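Local coordinates for protein endoglucanase (Thermotoga maritima, PDB 1VHO) that probably acts as an aminopeptidase of the metal-dependent M42 family, binding two divalent metal cations per subunit, at residues K188-P193 with V330-E335; V181-F186 with E322-L327; N257-I262 with R297-S302. All coordinates share one frame; numbering follows the deposited sequence.

Contact 1 (K188-P193 with V330-E335); sequences KRYDHP and VAVELE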
ATOM      1  N   LYS A 188       1.753  -9.129  20.507  1.00 25.82           N
ATOM      2  CA  LYS A 188       2.664  -9.834  21.410  1.00 30.51           C
ATOM      3  C   LYS A 188       2.384  -9.592  22.875  1.00 30.87           C
ATOM      4  O   LYS A 188       2.685 -10.462  23.731  1.00 32.68           O
ATOM      5  CB  LYS A 188       4.110  -9.365  21.064  1.00 30.71           C
ATOM      6  CG  LYS A 188       4.498 -10.119  19.767  1.00 36.24           C
ATOM      7  CD  LYS A 188       4.781 -11.546  20.193  1.00 41.96           C
ATOM      8  CE  LYS A 188       4.830 -12.567  19.091  1.00 40.88           C
ATOM      9  NZ  LYS A 188       5.950 -13.528  19.474  1.00 48.48           N
ATOM     10  N   ARG A 189       1.741  -8.508  23.256  1.00 30.48           N
ATOM     11  CA  ARG A 189       1.441  -8.178  24.633  1.00 32.05           C
ATOM     12  C   ARG A 189       0.208  -8.868  25.200  1.00 33.44           C
ATOM     13  O   ARG A 189      -0.073  -8.786  26.393  1.00 32.33           O
ATOM     14  CB  ARG A 189       1.130  -6.662  24.697  1.00 29.40           C
ATOM     15  N   TYR A 190      -0.602  -9.473  24.326  1.00 32.90           N
ATOM     16  CA  TYR A 190      -1.834 -10.057  24.766  1.00 33.83           C
ATOM     17  C   TYR A 190      -2.023 -11.535  24.460  1.00 34.04           C
ATOM     18  O   TYR A 190      -1.550 -12.063  23.477  1.00 31.86           O
ATOM     19  CB  TYR A 190      -3.019  -9.368  24.054  1.00 34.24           C
ATOM     20  CG  TYR A 190      -3.159  -7.882  24.252  1.00 35.33           C
ATOM     21  CD1 TYR A 190      -3.767  -7.359  25.379  1.00 35.35           C
ATOM     22  CD2 TYR A 190      -2.734  -7.003  23.261  1.00 35.90           C
ATOM     23  CE1 TYR A 190      -3.931  -5.989  25.549  1.00 36.84           C
ATOM     24  CE2 TYR A 190      -2.887  -5.626  23.426  1.00 36.74           C
ATOM     25  CZ  TYR A 190      -3.476  -5.135  24.560  1.00 38.75           C
ATOM     26  OH  TYR A 190      -3.622  -3.769  24.721  1.00 41.66           O
ATOM     27  N   ASP A 191      -2.878 -12.105  25.324  1.00 34.38           N
ATOM     28  CA  ASP A 191      -3.318 -13.493  25.168  1.00 32.98           C
ATOM     29  C   ASP A 191      -4.667 -13.390  24.443  1.00 32.53           C
ATOM     30  O   ASP A 191      -5.713 -13.818  24.940  1.00 32.68           O
ATOM     31  CB  ASP A 191      -3.515 -14.183  26.518  1.00 36.48           C
ATOM     32  CG  ASP A 191      -3.898 -15.649  26.399  1.00 41.77           C
ATOM     33  OD1 ASP A 191      -3.525 -16.290  25.392  1.00 38.83           O
ATOM     34  OD2 ASP A 191      -4.576 -16.176  27.327  1.00 43.24           O
ATOM     35  N   HIS A 192      -4.623 -12.844  23.230  1.00 28.59           N
ATOM     36  CA  HIS A 192      -5.794 -12.634  22.398  1.00 26.66           C
ATOM     37  C   HIS A 192      -6.502 -13.898  21.983  1.00 26.84           C
ATOM     38  O   HIS A 192      -5.893 -14.859  21.503  1.00 24.83           O
ATOM     39  CB  HIS A 192      -5.365 -11.820  21.169  1.00 22.85           C
ATOM     40  CG  HIS A 192      -4.291 -12.439  20.314  1.00 19.06           C
ATOM     41  ND1 HIS A 192      -4.539 -13.237  19.248  1.00 20.22           N
ATOM     42  CD2 HIS A 192      -2.945 -12.223  20.320  1.00 21.40           C
ATOM     43  CE1 HIS A 192      -3.399 -13.572  18.640  1.00 23.99           C
ATOM     44  NE2 HIS A 192      -2.430 -12.943  19.283  1.00 21.85           N
ATOM     45  N   PRO A 193      -7.835 -13.916  22.100  1.00 27.22           N
ATOM     46  CA  PRO A 193      -8.653 -15.053  21.779  1.00 26.78           C
ATOM     47  C   PRO A 193      -8.752 -15.390  20.306  1.00 26.59           C
ATOM     48  O   PRO A 193      -8.855 -16.546  19.911  1.00 27.03           O
ATOM     49  CB  PRO A 193     -10.054 -14.681  22.301  1.00 27.11           C
ATOM     50  CG  PRO A 193      -9.837 -13.536  23.233  1.00 28.15           C
ATOM     51  CD  PRO A 193      -8.642 -12.798  22.681  1.00 26.44           C
ATOM     52  N   VAL A 330      -9.131  -5.240  18.689  1.00 19.56           N
ATOM     53  CA  VAL A 330     -10.238  -5.988  18.087  1.00 19.82           C
ATOM     54  C   VAL A 330      -9.945  -7.466  18.260  1.00 19.94           C
ATOM     55  O   VAL A 330     -10.796  -8.271  18.660  1.00 20.50           O
ATOM     56  CB  VAL A 330     -10.451  -5.630  16.601  1.00 18.12           C
ATOM     57  CG1 VAL A 330     -11.375  -6.590  15.886  1.00 17.94           C
ATOM     58  CG2 VAL A 330     -11.024  -4.201  16.497  1.00 20.54           C
ATOM     59  N   ALA A 331      -8.678  -7.877  18.018  1.00 19.63           N
ATOM     60  CA  ALA A 331      -8.322  -9.269  18.200  1.00 21.52           C
ATOM     61  C   ALA A 331      -8.461  -9.693  19.657  1.00 21.75           C
ATOM     62  O   ALA A 331      -8.611 -10.900  19.921  1.00 23.59           O
ATOM     63  CB  ALA A 331      -6.892  -9.553  17.695  1.00 19.04           C
ATOM     64  N   VAL A 332      -8.393  -8.794  20.610  1.00 23.30           N
ATOM     65  CA  VAL A 332      -8.528  -9.136  22.027  1.00 24.30           C
ATOM     66  C   VAL A 332      -9.956  -9.121  22.537  1.00 26.41           C
ATOM     67  O   VAL A 332     -10.419 -10.082  23.178  1.00 25.42           O
ATOM     68  CB  VAL A 332      -7.705  -8.161  22.883  1.00 26.29           C
ATOM     69  CG1 VAL A 332      -7.882  -8.445  24.398  1.00 28.27           C
ATOM     70  CG2 VAL A 332      -6.219  -8.223  22.545  1.00 27.18           C
ATOM     71  N   GLU A 333     -10.752  -8.116  22.140  1.00 26.69           N
ATOM     72  CA  GLU A 333     -12.098  -7.947  22.643  1.00 26.45           C
ATOM     73  C   GLU A 333     -13.265  -8.230  21.746  1.00 28.20           C
ATOM     74  O   GLU A 333     -14.403  -8.198  22.254  1.00 26.80           O
ATOM     75  CB  GLU A 333     -12.240  -6.448  23.079  1.00 25.96           C
ATOM     76  CG  GLU A 333     -11.239  -6.170  24.217  1.00 28.54           C
ATOM     77  CD  GLU A 333     -11.346  -4.754  24.723  1.00 30.79           C
ATOM     78  OE1 GLU A 333     -12.188  -3.990  24.201  1.00 32.43           O
ATOM     79  OE2 GLU A 333     -10.564  -4.346  25.605  1.00 31.84           O
ATOM     80  N   LEU A 334     -13.072  -8.388  20.441  1.00 27.25           N
ATOM     81  CA  LEU A 334     -14.200  -8.635  19.574  1.00 29.20           C
ATOM     82  C   LEU A 334     -15.027  -9.867  19.988  1.00 31.31           C
ATOM     83  O   LEU A 334     -14.514 -10.961  20.116  1.00 27.68           O
ATOM     84  CB  LEU A 334     -13.831  -8.788  18.109  1.00 24.79           C
ATOM     85  CG  LEU A 334     -14.963  -8.999  17.104  1.00 27.67           C
ATOM     86  CD1 LEU A 334     -15.883  -7.764  17.056  1.00 28.06           C
ATOM     87  CD2 LEU A 334     -14.391  -9.245  15.698  1.00 28.18           C
ATOM     88  N   GLU A 335     -16.311  -9.629  20.026  1.00 33.82           N
ATOM     89  CA  GLU A 335     -17.405 -10.524  20.287  1.00 39.34           C
ATOM     90  C   GLU A 335     -17.444 -11.097  21.696  1.00 40.37           C
ATOM     91  O   GLU A 335     -18.566 -11.093  22.222  1.00 44.95           O
ATOM     92  CB  GLU A 335     -17.490 -11.647  19.245  0.50 40.56           C
ATOM     93  CG  GLU A 335     -17.109 -13.026  19.735  0.50 44.80           C
ATOM     94  CD  GLU A 335     -17.309 -14.131  18.731  0.50 46.26           C
ATOM     95  OE1 GLU A 335     -16.946 -15.295  19.021  0.50 48.50           O
ATOM     96  OE2 GLU A 335     -17.821 -13.863  17.628  0.50 48.56           O
TER
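The carbonyl oxygen of Ala331 is touched by two carbons of the facing loop. Pro193 CD lies 3.3 Å from Ala331 O, and His192 CB lies 3.6 Å from the same Ala331 O. The loop 188-193 joins helix 171-187 to strand 195-201 in the alpha/beta fold of the M42 domain. It packs against the C-terminal end of helix 317-333. Pro193 also reaches the next carbonyl, with its CD 3.3 Å from Val332 O, so this corner of the proline ring packs against the carbonyl end of the helix's last turn. Leu334 is the first residue to leave helical geometry, and its N still bonds to Val330 O.

The loop is bent by an inverse gamma turn centred on Asp191, with a weak bond from His192 N to Tyr190 O. Asp191 itself is turned from the helix and forms a salt bridge with Lys57. The His192 imidazole also leads away from the helix, where ND1 bonds to Trp194 O and NE2 to Lys54 NZ. Its CB remains against the helix, 3.9 Å from Val332 CG2.

Val332 carries the apolar part of the contact. With chi1 at 177°, its CG2 lies anti to the carbonyl carbon, beside the backbone N, and it is this methyl that meets Tyr190. The two side chains cross at about a right angle. CG2 makes a CH-pi contact over one face of the tyrosine ring, 3.9 Å from the ring centroid and 24° off the normal. It is displaced toward the rim on the CB side, and its nearest ring atom is Tyr190 CG at 3.5 Å.

Contact 2 (V181-F186 with E322-L327); sequences VKVLEF and ELARLL. With SO4 (sulfate ion), chain D.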
ATOM      1  N   VAL A 181       2.062  -4.424  10.077  1.00 16.84           N
ATOM      2  CA  VAL A 181       3.309  -4.858  10.783  1.00 17.60           C
ATOM      3  C   VAL A 181       3.185  -4.467  12.260  1.00 17.48           C
ATOM      4  O   VAL A 181       3.493  -5.303  13.159  1.00 17.15           O
ATOM      5  CB  VAL A 181       4.537  -4.171  10.150  1.00 15.77           C
ATOM      6  CG1 VAL A 181       5.775  -4.348  11.055  1.00 16.19           C
ATOM      7  CG2 VAL A 181       4.817  -4.809   8.779  1.00 14.51           C
ATOM      8  N   LYS A 182       2.709  -3.252  12.516  1.00 15.90           N
ATOM      9  CA  LYS A 182       2.554  -2.772  13.914  1.00 16.47           C
ATOM     10  C   LYS A 182       1.497  -3.588  14.657  1.00 16.96           C
ATOM     11  O   LYS A 182       1.634  -3.828  15.874  1.00 16.34           O
ATOM     12  CB  LYS A 182       2.259  -1.280  13.955  1.00 17.20           C
ATOM     13  CG  LYS A 182       3.425  -0.382  13.497  1.00 21.30           C
ATOM     14  CD  LYS A 182       4.665  -0.495  14.382  1.00 26.03           C
ATOM     15  CE  LYS A 182       4.502   0.222  15.700  1.00 27.51           C
ATOM     16  NZ  LYS A 182       5.737   0.189  16.514  1.00 28.23           N
ATOM     17  N   VAL A 183       0.420  -3.998  13.991  1.00 14.37           N
ATOM     18  CA  VAL A 183      -0.573  -4.839  14.703  1.00 17.56           C
ATOM     19  C   VAL A 183       0.112  -6.096  15.275  1.00 17.77           C
ATOM     20  O   VAL A 183      -0.124  -6.509  16.410  1.00 16.88           O
ATOM     21  CB  VAL A 183      -1.666  -5.317  13.734  1.00 17.65           C
ATOM     22  CG1 VAL A 183      -2.592  -6.364  14.369  1.00 18.98           C
ATOM     23  CG2 VAL A 183      -2.512  -4.136  13.266  1.00 19.92           C
ATOM     24  N   LEU A 184       0.924  -6.770  14.445  1.00 16.63           N
ATOM     25  CA  LEU A 184       1.606  -7.991  14.913  1.00 17.34           C
ATOM     26  C   LEU A 184       2.516  -7.681  16.077  1.00 18.74           C
ATOM     27  O   LEU A 184       2.534  -8.412  17.088  1.00 19.12           O
ATOM     28  CB  LEU A 184       2.344  -8.655  13.747  1.00 17.32           C
ATOM     29  CG  LEU A 184       1.422  -9.271  12.676  1.00 18.17           C
ATOM     30  CD1 LEU A 184       2.225  -9.659  11.448  1.00 20.16           C
ATOM     31  CD2 LEU A 184       0.724 -10.529  13.207  1.00 19.01           C
ATOM     32  N   GLU A 185       3.229  -6.555  16.033  1.00 17.62           N
ATOM     33  CA  GLU A 185       4.081  -6.165  17.137  1.00 19.49           C
ATOM     34  C   GLU A 185       3.257  -5.966  18.400  1.00 22.49           C
ATOM     35  O   GLU A 185       3.604  -6.510  19.452  1.00 21.62           O
ATOM     36  CB  GLU A 185       4.910  -4.921  16.813  1.00 23.88           C
ATOM     37  CG  GLU A 185       5.800  -4.523  17.982  1.00 28.78           C
ATOM     38  CD  GLU A 185       6.259  -3.090  17.917  1.00 35.09           C
ATOM     39  OE1 GLU A 185       6.589  -2.536  18.996  1.00 40.70           O
ATOM     40  OE2 GLU A 185       6.243  -2.496  16.837  1.00 32.94           O
ATOM     41  N   PHE A 186       2.132  -5.249  18.311  1.00 20.41           N
ATOM     42  CA  PHE A 186       1.280  -5.029  19.475  1.00 21.96           C
ATOM     43  C   PHE A 186       0.604  -6.271  20.031  1.00 20.79           C
ATOM     44  O   PHE A 186       0.395  -6.344  21.257  1.00 21.12           O
ATOM     45  CB  PHE A 186       0.187  -4.000  19.085  1.00 24.11           C
ATOM     46  CG  PHE A 186       0.759  -2.636  18.756  1.00 26.20           C
ATOM     47  CD1 PHE A 186       2.049  -2.279  19.099  1.00 27.67           C
ATOM     48  CD2 PHE A 186      -0.046  -1.697  18.122  1.00 23.65           C
ATOM     49  CE1 PHE A 186       2.551  -1.029  18.788  1.00 28.63           C
ATOM     50  CE2 PHE A 186       0.426  -0.438  17.835  1.00 23.23           C
ATOM     51  CZ  PHE A 186       1.729  -0.083  18.167  1.00 26.16           C
ATOM     52  N   GLU A 322      -2.263   4.326  15.847  1.00 16.63           N
ATOM     53  CA  GLU A 322      -3.573   4.173  16.490  1.00 17.31           C
ATOM     54  C   GLU A 322      -4.428   3.151  15.779  1.00 16.24           C
ATOM     55  O   GLU A 322      -5.137   2.392  16.433  1.00 13.96           O
ATOM     56  CB  GLU A 322      -4.317   5.515  16.640  1.00 19.14           C
ATOM     57  CG  GLU A 322      -3.637   6.405  17.701  1.00 20.90           C
ATOM     58  CD  GLU A 322      -3.853   5.861  19.112  1.00 25.03           C
ATOM     59  OE1 GLU A 322      -3.014   5.088  19.610  1.00 25.07           O
ATOM     60  OE2 GLU A 322      -4.890   6.130  19.740  1.00 26.14           O
ATOM     61  N   LEU A 323      -4.363   3.065  14.433  1.00 15.47           N
ATOM     62  CA  LEU A 323      -5.121   2.012  13.754  1.00 14.23           C
ATOM     63  C   LEU A 323      -4.611   0.651  14.195  1.00 16.54           C
ATOM     64  O   LEU A 323      -5.368  -0.322  14.410  1.00 14.42           O
ATOM     65  CB  LEU A 323      -5.076   2.204  12.222  1.00 14.30           C
ATOM     66  CG  LEU A 323      -5.839   1.143  11.422  1.00 17.58           C
ATOM     67  CD1 LEU A 323      -7.228   0.881  12.042  1.00 18.94           C
ATOM     68  CD2 LEU A 323      -6.019   1.502   9.953  1.00 16.01           C
ATOM     69  N   ALA A 324      -3.253   0.479  14.205  1.00 16.35           N
ATOM     70  CA  ALA A 324      -2.749  -0.837  14.617  1.00 17.12           C
ATOM     71  C   ALA A 324      -3.153  -1.151  16.084  1.00 15.49           C
ATOM     72  O   ALA A 324      -3.452  -2.295  16.391  1.00 14.71           O
ATOM     73  CB  ALA A 324      -1.214  -0.798  14.534  1.00 16.73           C
ATOM     74  N   ARG A 325      -3.143  -0.144  16.942  1.00 17.34           N
ATOM     75  CA  ARG A 325      -3.557  -0.354  18.344  1.00 18.97           C
ATOM     76  C   ARG A 325      -4.994  -0.830  18.372  1.00 17.98           C
ATOM     77  O   ARG A 325      -5.358  -1.802  19.046  1.00 16.82           O
ATOM     78  CB  ARG A 325      -3.376   0.962  19.162  1.00 19.28           C
ATOM     79  CG  ARG A 325      -3.680   0.770  20.664  1.00 21.46           C
ATOM     80  CD  ARG A 325      -3.164   1.946  21.483  1.00 24.44           C
ATOM     81  NE  ARG A 325      -3.988   3.160  21.390  1.00 22.32           N
ATOM     82  CZ  ARG A 325      -5.050   3.391  22.162  1.00 24.53           C
ATOM     83  NH1 ARG A 325      -5.458   2.516  23.099  1.00 19.12           N
ATOM     84  NH2 ARG A 325      -5.731   4.515  22.003  1.00 19.57           N
ATOM     85  N   LEU A 326      -5.882  -0.151  17.623  1.00 17.50           N
ATOM     86  CA  LEU A 326      -7.277  -0.579  17.556  1.00 17.06           C
ATOM     87  C   LEU A 326      -7.413  -1.977  17.017  1.00 17.34           C
ATOM     88  O   LEU A 326      -8.202  -2.783  17.556  1.00 16.95           O
ATOM     89  CB  LEU A 326      -8.033   0.367  16.554  1.00 16.09           C
ATOM     90  CG  LEU A 326      -9.495  -0.019  16.315  1.00 21.80           C
ATOM     91  CD1 LEU A 326     -10.254  -0.089  17.651  1.00 20.22           C
ATOM     92  CD2 LEU A 326     -10.170   1.023  15.392  1.00 18.40           C
ATOM     93  N   LEU A 327      -6.704  -2.343  15.930  1.00 16.16           N
ATOM     94  CA  LEU A 327      -6.847  -3.674  15.349  1.00 15.26           C
ATOM     95  C   LEU A 327      -6.356  -4.761  16.343  1.00 17.50           C
ATOM     96  O   LEU A 327      -6.967  -5.838  16.417  1.00 17.51           O
ATOM     97  CB  LEU A 327      -6.082  -3.900  14.026  1.00 16.84           C
ATOM     98  CG  LEU A 327      -6.517  -3.025  12.833  1.00 25.91           C
ATOM     99  CD1 LEU A 327      -5.739  -3.423  11.564  1.00 27.80           C
ATOM    100  CD2 LEU A 327      -8.001  -3.172  12.581  1.00 22.17           C
TER
HETATM  101  S   SO4 D 352      -4.871   0.457  25.764  1.00 59.25           S
HETATM  102  O1  SO4 D 352      -4.102   1.561  26.463  1.00 60.63           O
HETATM  103  O2  SO4 D 352      -6.313   0.856  25.824  1.00 58.66           O
HETATM  104  O3  SO4 D 352      -4.366   0.325  24.369  1.00 57.61           O
HETATM  105  O4  SO4 D 352      -4.658  -0.817  26.524  1.00 59.72           O
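The methyl group of Ala324 sits over the backbone and side chains of helix 181-186. Ala324 CB is 3.6 Å from Lys182 CB and also touches Val183 N. A third neighbour is the phenylalanine ring, with Phe186 CE2 3.7 Å from Ala324 CB. The ring turns an edge to the other helix. CD2 and CE2 lie beside Arg325 N and Ala324 C, both near the ring plane. Lys182 O lies over one face of the same ring, offset toward the rim. Val183 fills the other part of the interface. CG2, anti to the carbonyl carbon (chi1 171°), is the branch that meets helix 322-327. This methyl touches Ala324 CA and packs 3.7 Å from Leu327 CB, the two side chains crossing at about a right angle.

The polar ends turn away from this apolar seam. The Lys182 chain is bent at chi2 and chi3. Its NZ makes a salt bridge with Glu185 OE2 at 2.8 Å. Arg325 grips Glu322 side-on, with NE 2.8 Å from Glu322 OE1 and NH2 2.9 Å from Glu322 OE2. NH2 also bonds to His269 O. The remaining nitrogen, NH1, is 2.8 Å from O3 of a sulfate, probably from the crystallisation liquor, which His269 also binds. The guanidinium is thus held at several points.

The axes of segments 181-186 and 322-327 approach to 8.2 Å, a short distance that fits the alanine at the seam. The crossing angle of -50° is consistent with ridges-into-grooves packing of neighbouring helices on one face of the sheet in an alpha/beta fold.

Contact 3 (N257-I262 with R297-S302); sequences NLVQKI and RTSLIS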
ATOM      1  N   ASN A 257     -22.933  -3.934  11.677  1.00 23.90           N
ATOM      2  CA  ASN A 257     -22.910  -4.425  13.063  1.00 26.35           C
ATOM      3  C   ASN A 257     -21.474  -4.716  13.482  1.00 24.62           C
ATOM      4  O   ASN A 257     -21.081  -4.457  14.610  1.00 24.96           O
ATOM      5  CB  ASN A 257     -23.741  -5.705  13.204  1.00 33.96           C
ATOM      6  CG  ASN A 257     -23.710  -6.254  14.616  1.00 44.22           C
ATOM      7  OD1 ASN A 257     -23.492  -7.454  14.842  1.00 50.16           O
ATOM      8  ND2 ASN A 257     -23.899  -5.392  15.613  1.00 49.08           N
ATOM      9  N   LEU A 258     -20.696  -5.332  12.608  1.00 23.39           N
ATOM     10  CA  LEU A 258     -19.258  -5.580  12.928  1.00 22.74           C
ATOM     11  C   LEU A 258     -18.579  -4.232  13.126  1.00 20.43           C
ATOM     12  O   LEU A 258     -17.857  -3.960  14.092  1.00 19.77           O
ATOM     13  CB  LEU A 258     -18.608  -6.307  11.742  1.00 24.35           C
ATOM     14  CG  LEU A 258     -17.061  -6.376  11.757  1.00 24.10           C
ATOM     15  CD1 LEU A 258     -16.592  -7.109  12.996  1.00 25.93           C
ATOM     16  CD2 LEU A 258     -16.516  -7.033  10.490  1.00 21.83           C
ATOM     17  N   VAL A 259     -18.946  -3.275  12.243  1.00 19.51           N
ATOM     18  CA  VAL A 259     -18.381  -1.931  12.357  1.00 20.50           C
ATOM     19  C   VAL A 259     -18.736  -1.322  13.705  1.00 20.71           C
ATOM     20  O   VAL A 259     -17.890  -0.749  14.394  1.00 20.59           O
ATOM     21  CB  VAL A 259     -18.836  -1.075  11.170  1.00 20.62           C
ATOM     22  CG1 VAL A 259     -18.459   0.399  11.330  1.00 20.65           C
ATOM     23  CG2 VAL A 259     -18.211  -1.628   9.868  1.00 19.47           C
ATOM     24  N   GLN A 260     -20.002  -1.399  14.157  1.00 21.63           N
ATOM     25  CA  GLN A 260     -20.323  -0.825  15.483  1.00 20.67           C
ATOM     26  C   GLN A 260     -19.518  -1.490  16.588  1.00 18.92           C
ATOM     27  O   GLN A 260     -19.093  -0.812  17.518  1.00 20.98           O
ATOM     28  CB  GLN A 260     -21.841  -0.948  15.766  1.00 22.54           C
ATOM     29  CG  GLN A 260     -22.264  -0.058  16.939  1.00 25.93           C
ATOM     30  CD  GLN A 260     -21.986   1.401  16.644  1.00 27.78           C
ATOM     31  OE1 GLN A 260     -21.970   1.787  15.476  1.00 29.12           O
ATOM     32  NE2 GLN A 260     -21.795   2.201  17.694  1.00 31.57           N
ATOM     33  N   LYS A 261     -19.308  -2.800  16.569  1.00 20.37           N
ATOM     34  CA  LYS A 261     -18.459  -3.439  17.589  1.00 21.98           C
ATOM     35  C   LYS A 261     -17.044  -2.857  17.576  1.00 21.44           C
ATOM     36  O   LYS A 261     -16.436  -2.657  18.641  1.00 21.75           O
ATOM     37  CB  LYS A 261     -18.378  -4.946  17.338  1.00 25.86           C
ATOM     38  CG  LYS A 261     -19.710  -5.653  17.719  1.00 30.65           C
ATOM     39  CD  LYS A 261     -19.666  -7.058  17.095  1.00 35.93           C
ATOM     40  CE  LYS A 261     -20.904  -7.862  17.522  1.00 41.45           C
ATOM     41  NZ  LYS A 261     -21.043  -9.082  16.667  1.00 42.87           N
ATOM     42  N   ILE A 262     -16.487  -2.586  16.382  1.00 20.50           N
ATOM     43  CA  ILE A 262     -15.137  -1.986  16.311  1.00 18.78           C
ATOM     44  C   ILE A 262     -15.148  -0.613  16.917  1.00 18.74           C
ATOM     45  O   ILE A 262     -14.271  -0.176  17.686  1.00 17.06           O
ATOM     46  CB  ILE A 262     -14.629  -1.953  14.846  1.00 19.72           C
ATOM     47  CG1 ILE A 262     -14.440  -3.345  14.271  1.00 21.44           C
ATOM     48  CG2 ILE A 262     -13.357  -1.114  14.749  1.00 19.26           C
ATOM     49  CD1 ILE A 262     -14.178  -3.398  12.750  1.00 20.28           C
ATOM     50  N   ARG A 297     -18.085 -11.282   7.096  1.00 29.18           N
ATOM     51  CA  ARG A 297     -18.477  -9.949   7.598  1.00 29.56           C
ATOM     52  C   ARG A 297     -17.229  -9.044   7.430  1.00 27.93           C
ATOM     53  O   ARG A 297     -16.208  -9.414   8.001  1.00 24.96           O
ATOM     54  CB  ARG A 297     -18.923 -10.019   9.034  1.00 32.58           C
ATOM     55  CG  ARG A 297     -20.141 -10.971   9.191  1.00 43.13           C
ATOM     56  CD  ARG A 297     -20.659 -10.946  10.626  1.00 45.83           C
ATOM     57  NE  ARG A 297     -19.981 -11.912  11.464  1.00 51.60           N
ATOM     58  CZ  ARG A 297     -18.888 -11.714  12.178  1.00 54.93           C
ATOM     59  NH1 ARG A 297     -18.313 -10.519  12.171  1.00 58.32           N
ATOM     60  NH2 ARG A 297     -18.372 -12.709  12.889  1.00 57.01           N
ATOM     61  N   THR A 298     -17.384  -7.940   6.716  1.00 26.94           N
ATOM     62  CA  THR A 298     -16.239  -7.087   6.434  1.00 25.73           C
ATOM     63  C   THR A 298     -16.365  -5.631   6.828  1.00 24.64           C
ATOM     64  O   THR A 298     -17.425  -5.006   6.877  1.00 23.25           O
ATOM     65  CB  THR A 298     -15.906  -7.165   4.923  1.00 28.43           C
ATOM     66  OG1 THR A 298     -15.818  -8.537   4.483  1.00 30.31           O
ATOM     67  CG2 THR A 298     -14.532  -6.563   4.627  1.00 30.35           C
ATOM     68  N   SER A 299     -15.211  -5.072   7.215  1.00 21.00           N
ATOM     69  CA  SER A 299     -15.095  -3.678   7.580  1.00 17.80           C
ATOM     70  C   SER A 299     -13.981  -3.043   6.728  1.00 20.02           C
ATOM     71  O   SER A 299     -12.987  -3.733   6.462  1.00 20.14           O
ATOM     72  CB  SER A 299     -14.742  -3.527   9.068  1.00 16.92           C
ATOM     73  OG  SER A 299     -14.427  -2.152   9.329  1.00 18.47           O
ATOM     74  N   LEU A 300     -14.137  -1.800   6.321  1.00 19.53           N
ATOM     75  CA  LEU A 300     -13.127  -1.058   5.583  1.00 19.47           C
ATOM     76  C   LEU A 300     -12.629   0.066   6.495  1.00 18.93           C
ATOM     77  O   LEU A 300     -13.425   0.817   7.059  1.00 16.94           O
ATOM     78  CB  LEU A 300     -13.681  -0.415   4.317  1.00 18.96           C
ATOM     79  CG  LEU A 300     -12.658   0.475   3.537  1.00 22.60           C
ATOM     80  CD1 LEU A 300     -11.720  -0.490   2.801  1.00 21.29           C
ATOM     81  CD2 LEU A 300     -13.451   1.335   2.576  1.00 26.51           C
ATOM     82  N   ILE A 301     -11.324   0.119   6.762  1.00 17.14           N
ATOM     83  CA  ILE A 301     -10.761   1.164   7.615  1.00 15.00           C
ATOM     84  C   ILE A 301      -9.575   1.776   6.853  1.00 16.66           C
ATOM     85  O   ILE A 301      -8.712   1.017   6.402  1.00 16.39           O
ATOM     86  CB  ILE A 301     -10.352   0.705   9.010  1.00 17.27           C
ATOM     87  CG1 ILE A 301     -11.518  -0.015   9.725  1.00 17.43           C
ATOM     88  CG2 ILE A 301      -9.938   1.900   9.878  1.00 12.85           C
ATOM     89  CD1 ILE A 301     -11.189  -0.668  11.017  1.00 17.74           C
ATOM     90  N   SER A 302      -9.512   3.081   6.818  1.00 14.81           N
ATOM     91  CA  SER A 302      -8.527   3.800   6.054  1.00 15.85           C
ATOM     92  C   SER A 302      -7.650   4.757   6.831  1.00 16.57           C
ATOM     93  O   SER A 302      -8.067   5.352   7.823  1.00 15.86           O
ATOM     94  CB  SER A 302      -9.245   4.669   4.962  1.00 15.40           C
ATOM     95  OG  SER A 302      -9.913   3.786   4.042  1.00 19.25           O
TER
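The Arg297 guanidinium is met at its edge by Leu258, whose CD1 lies near the guanidinium plane and 3.9 Å from Arg297 NH1. The two side chains cross obliquely. The arginine chain bends at chi3 (-88°), which places NE off the line of the extended CB-CG-CD part. Lys261 NZ stands 5.5 Å from Arg297 NH1. The two positive groups do not touch, though each probably feels the other's charge. The lysine also has a weak bond to Asn257 OD1.

The second branch of Leu258 reaches the strand backbone, with CD2 3.5 Å from Arg297 O. This oxygen belongs to a strand that bonds to Ala223 and Val225 of strand 222-229. Further along the strand, Ser299 points to the helix. Its hydroxyl is anti to the backbone N (chi1 171°) and lies among methyl groups. Ile262 CD1 is 3.6 Å from Ser299 OG, and Val259 CG2 is 3.9 Å from the same OG. Ile301 continues the row, its CD1 4.3 Å from Ile262 CG2.

Arg297, Ser299 and Ile301 thus face helix 256-268, while Thr298 and Leu300 point to the other side and touch Phe288. The axis of segment 257-262 passes 8.0 Å from that of segment 297-302, at 54°. This is helix-on-sheet packing, at a fairly steep angle, on one face of the mixed sheet of an alpha/beta domain.

How the contacts relate
Helix 317-333 serves both contact 1 and contact 2, whose centres are about 11 Å apart. Contact 3 lies about 16 Å from the centre of each. It joins them through the same helix: Leu323 CD1 is 3.6 Å from Ile301 CG2, and Leu326 CD2 is 3.9 Å from Ile262 CG2. Just past the helix end, Leu334 CD1 is 3.8 Å from Lys261 CB. The sulfate bound by Arg325 in contact 2 lies about 4 Å from the Tyr190 side chain of contact 1. The side chain of Asp227, a predicted zinc ligand, is about 7 Å from that of Ile301 and about 11 Å from that of Leu327; contact 1 lies away from the predicted metal site.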